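Local structure of acyl-CoA synthetase (AMP-forming)/AMP-acid ligase II-like protein (Dyadobacter fermentans, 4GS5) at residues A[144-147]-A[148-151]; A[252-256]-A[257-261]. The protein probably activates a carboxylic acid, perhaps a medium-chain fatty acid, as its adenylate with ATP and joins it to coenzyme A. All coordinates share one frame; numbering follows the deposited sequence.

Contact 1 of 2, residues A[144-147]-A[148-151]; sequences SGQV and DRLG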
# COMPACT_ATOMS: atom_id res chain seq x y z
N SER A 144 -4.94 -18.01 -18.74
CA SER A 144 -4.02 -16.95 -19.15
C SER A 144 -4.46 -16.29 -20.45
O SER A 144 -4.32 -15.07 -20.62
CB SER A 144 -2.59 -17.47 -19.28
OG SER A 144 -2.52 -18.53 -20.21
N GLY A 145 -4.99 -17.08 -21.37
CA GLY A 145 -5.37 -16.57 -22.68
C GLY A 145 -6.57 -15.64 -22.63
O GLY A 145 -6.88 -14.95 -23.60
N GLN A 146 -7.27 -15.64 -21.49
CA GLN A 146 -8.47 -14.83 -21.32
C GLN A 146 -8.27 -13.67 -20.36
O GLN A 146 -9.24 -13.03 -19.97
CB GLN A 146 -9.64 -15.69 -20.82
CG GLN A 146 -10.19 -16.68 -21.83
CD GLN A 146 -9.24 -17.83 -22.08
OE1 GLN A 146 -9.05 -18.70 -21.22
NE2 GLN A 146 -8.63 -17.85 -23.26
N VAL A 147 -7.03 -13.40 -19.95
CA VAL A 147 -6.78 -12.33 -18.98
C VAL A 147 -7.36 -10.97 -19.43
O VAL A 147 -7.79 -10.17 -18.60
CB VAL A 147 -5.28 -12.19 -18.64
CG1 VAL A 147 -4.50 -11.74 -19.86
CG2 VAL A 147 -5.09 -11.23 -17.48
N ASP A 148 -7.38 -10.73 -20.73
CA ASP A 148 -7.90 -9.45 -21.23
C ASP A 148 -9.44 -9.33 -21.11
O ASP A 148 -9.98 -8.23 -21.11
CB ASP A 148 -7.37 -9.15 -22.63
CG ASP A 148 -5.90 -8.72 -22.61
OD1 ASP A 148 -5.38 -8.41 -21.52
OD2 ASP A 148 -5.26 -8.67 -23.67
N ARG A 149 -10.13 -10.46 -20.96
CA ARG A 149 -11.57 -10.45 -20.74
C ARG A 149 -11.94 -9.75 -19.42
O ARG A 149 -13.11 -9.50 -19.14
CB ARG A 149 -12.13 -11.86 -20.77
CG ARG A 149 -12.62 -12.33 -22.15
CD ARG A 149 -11.49 -12.43 -23.17
NE ARG A 149 -11.78 -13.42 -24.21
CZ ARG A 149 -10.87 -14.22 -24.75
NH1 ARG A 149 -11.21 -15.10 -25.68
NH2 ARG A 149 -9.61 -14.13 -24.37
N LEU A 150 -10.93 -9.45 -18.61
CA LEU A 150 -11.16 -8.66 -17.39
C LEU A 150 -11.51 -7.20 -17.71
O LEU A 150 -12.10 -6.51 -16.86
CB LEU A 150 -9.95 -8.72 -16.46
CG LEU A 150 -9.58 -10.09 -15.89
CD1 LEU A 150 -8.26 -10.03 -15.13
CD2 LEU A 150 -10.68 -10.63 -14.98
N GLY A 151 -11.17 -6.74 -18.91
CA GLY A 151 -11.45 -5.36 -19.32
C GLY A 151 -10.47 -4.33 -18.75
O GLY A 151 -9.63 -3.76 -19.47
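Gln146 and Val147 hold Arg149 and Leu150 by backbone hydrogen bonds, each spanning three residues. Arg149 N donates to Gln146 O at 2.9 Å, with a bent N-H...O angle of 144°. Leu150 N donates to Val147 O at 3.2 Å in a straighter bond, at 160°. Within the two segments, Val147 N bonds to Ser144 O and Gly151 N to Asp148 O in the same three-residue step.

The apolar contact is made by Val147 and Leu150. Val147 CG2 lies anti to its own backbone N and meets Leu150 CD1 at 4.1 Å. The Leu150 branch point also sits close to the backbone, with CG 3.2 Å from Val147 O. Both side chains are buried. Val147 packs on Leu134, Ile137 and Leu138 of helix 131-139, and Leu150 reaches Val127 and Met129 of strand 126-129.

On the exposed side, Arg149 folds back along the turn, its chain bent at chi2 (64°). Gln146 CG lies 3.6 Å over one face of the guanidinium, nearer its border than its centre. Gly145 O comes in at the edge, in plane, 3.0 Å from Arg149 NH2. Arg149 has a second conformer, which leaves these two contacts doubtful.

The repeated three-residue bonds are those of a short 3-10 helix. It is amphipathic and lies in the connection from helix 131-139 to strand 153-155 of the AMP-binding region.

Contact 2 of 2, residues A[252-256]-A[257-261]; sequences VINSG and GVKIV
Ile253 and Ile260 face each other as a hydrogen-bonded antiparallel pair. Ile253 N donates to Ile260 O at 2.9 Å, and Ile260 N returns a bond to Ile253 O at 3.0 Å. Their side chains run alongside one another, with Ile253 CG1 3.9 Å from Ile260 CB. Ser255 CB touches Ile260 CD1 on this face. Ser255 and Val258 form the next hydrogen-bonded pair, closed by Val258 N to Ser255 O at 2.9 Å and Ser255 N to Val258 O.

The result is a beta hairpin with a two-residue loop, a type I' turn from Ser255 to Val258. Gly256 and Gly257 occupy its corners, both with positive phi. The sequence resembles the A8 motif of adenylate-forming enzymes, which in relatives lies at the start of the mobile C-terminal domain.

The other face carries Val252, Asn254, Lys259 and Val261. Asn254 CG stands anti to the backbone N (chi1 -175°), which carries OD1 to 3.0 Å from Gly257 N. Lys259 CE passes across the amide, 3.6 Å from Asn254 ND2, and Lys259 CG meets Val252 CG1 at 4.0 Å. An alanine at Asn254 has no amide, and is likely to leave Gly257 N without this polar neighbour and the Lys259 chain freer to turn.

Further out, Lys259 NZ has a long, weak ion pair with Glu237. Gln294 OE1 accepts a hydrogen bond from Asn254 N, and Val261 is the N-cap of helix 262-276.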
# COMPACT_ATOMS: atom_id res chain seq x y z
N VAL A 252 14.69 7.74 6.97
CA VAL A 252 15.26 8.42 5.81
C VAL A 252 15.78 9.78 6.24
O VAL A 252 15.10 10.53 6.95
CB VAL A 252 14.24 8.59 4.66
CG1 VAL A 252 14.93 9.14 3.43
CG2 VAL A 252 13.57 7.25 4.31
N ILE A 253 17.01 10.10 5.85
CA ILE A 253 17.54 11.42 6.15
C ILE A 253 17.84 12.16 4.86
O ILE A 253 17.91 11.55 3.79
CB ILE A 253 18.83 11.35 7.01
CG1 ILE A 253 19.96 10.69 6.21
CG2 ILE A 253 18.57 10.61 8.33
CD1 ILE A 253 21.29 10.77 6.90
N ASN A 254 18.02 13.47 4.97
CA ASN A 254 18.37 14.27 3.81
C ASN A 254 19.69 14.98 4.07
O ASN A 254 19.75 15.92 4.87
CB ASN A 254 17.27 15.28 3.47
CG ASN A 254 17.55 16.04 2.19
OD1 ASN A 254 18.63 15.92 1.63
ND2 ASN A 254 16.59 16.82 1.73
N SER A 255 20.74 14.50 3.42
CA SER A 255 22.09 15.03 3.59
C SER A 255 22.51 15.71 2.29
O SER A 255 22.69 15.04 1.27
CB SER A 255 23.06 13.90 3.91
OG SER A 255 24.41 14.36 3.99
N GLY A 256 22.64 17.04 2.32
CA GLY A 256 22.98 17.80 1.13
C GLY A 256 22.07 17.53 -0.06
O GLY A 256 22.54 17.47 -1.20
N GLY A 257 20.77 17.38 0.20
CA GLY A 257 19.80 17.07 -0.84
C GLY A 257 19.81 15.62 -1.33
O GLY A 257 19.04 15.24 -2.21
N VAL A 258 20.69 14.80 -0.77
CA VAL A 258 20.69 13.38 -1.12
C VAL A 258 19.94 12.56 -0.03
O VAL A 258 20.30 12.57 1.14
CB VAL A 258 22.12 12.82 -1.28
CG1 VAL A 258 22.07 11.30 -1.45
CG2 VAL A 258 22.81 13.46 -2.50
N LYS A 259 18.88 11.86 -0.43
CA LYS A 259 18.11 11.07 0.52
C LYS A 259 18.81 9.74 0.77
O LYS A 259 19.17 9.03 -0.17
CB LYS A 259 16.69 10.85 0.00
CG LYS A 259 15.66 11.83 0.54
CD LYS A 259 15.71 13.18 -0.14
CE LYS A 259 14.65 14.13 0.45
NZ LYS A 259 13.25 13.87 -0.04
N ILE A 260 18.99 9.41 2.04
CA ILE A 260 19.67 8.18 2.45
C ILE A 260 18.80 7.37 3.41
O ILE A 260 18.33 7.90 4.43
CB ILE A 260 21.00 8.51 3.16
CG1 ILE A 260 21.98 9.15 2.17
CG2 ILE A 260 21.63 7.25 3.77
CD1 ILE A 260 23.18 9.82 2.90
N VAL A 261 18.59 6.11 3.09
CA VAL A 261 17.77 5.22 3.92
C VAL A 261 18.69 4.55 4.95
O VAL A 261 19.64 3.86 4.57
CB VAL A 261 17.04 4.16 3.07
CG1 VAL A 261 16.10 3.30 3.94
CG2 VAL A 261 16.25 4.81 1.92

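Following the chain from the N terminus, contact 1 comes first. Its 3-10 turn lies after helix 131-139 and before strand 153-155. It is tied back to what precedes it through helix 131-139 and strand 126-129. The chain then runs through several strands, among them 230-238 and 242-248, before contact 2 closes the hairpin of strands 252-255 and 258-261. That hairpin leads directly into helix 262-276. Each contact closes a short local turn, and the two stand in series, neither nested nor crossed. The centres of contact 1 and contact 2 are about 43 Å apart. The nearest atoms of contact 1 and contact 2 are about 33 Å apart. The two lie on opposite sides of the chain's centre.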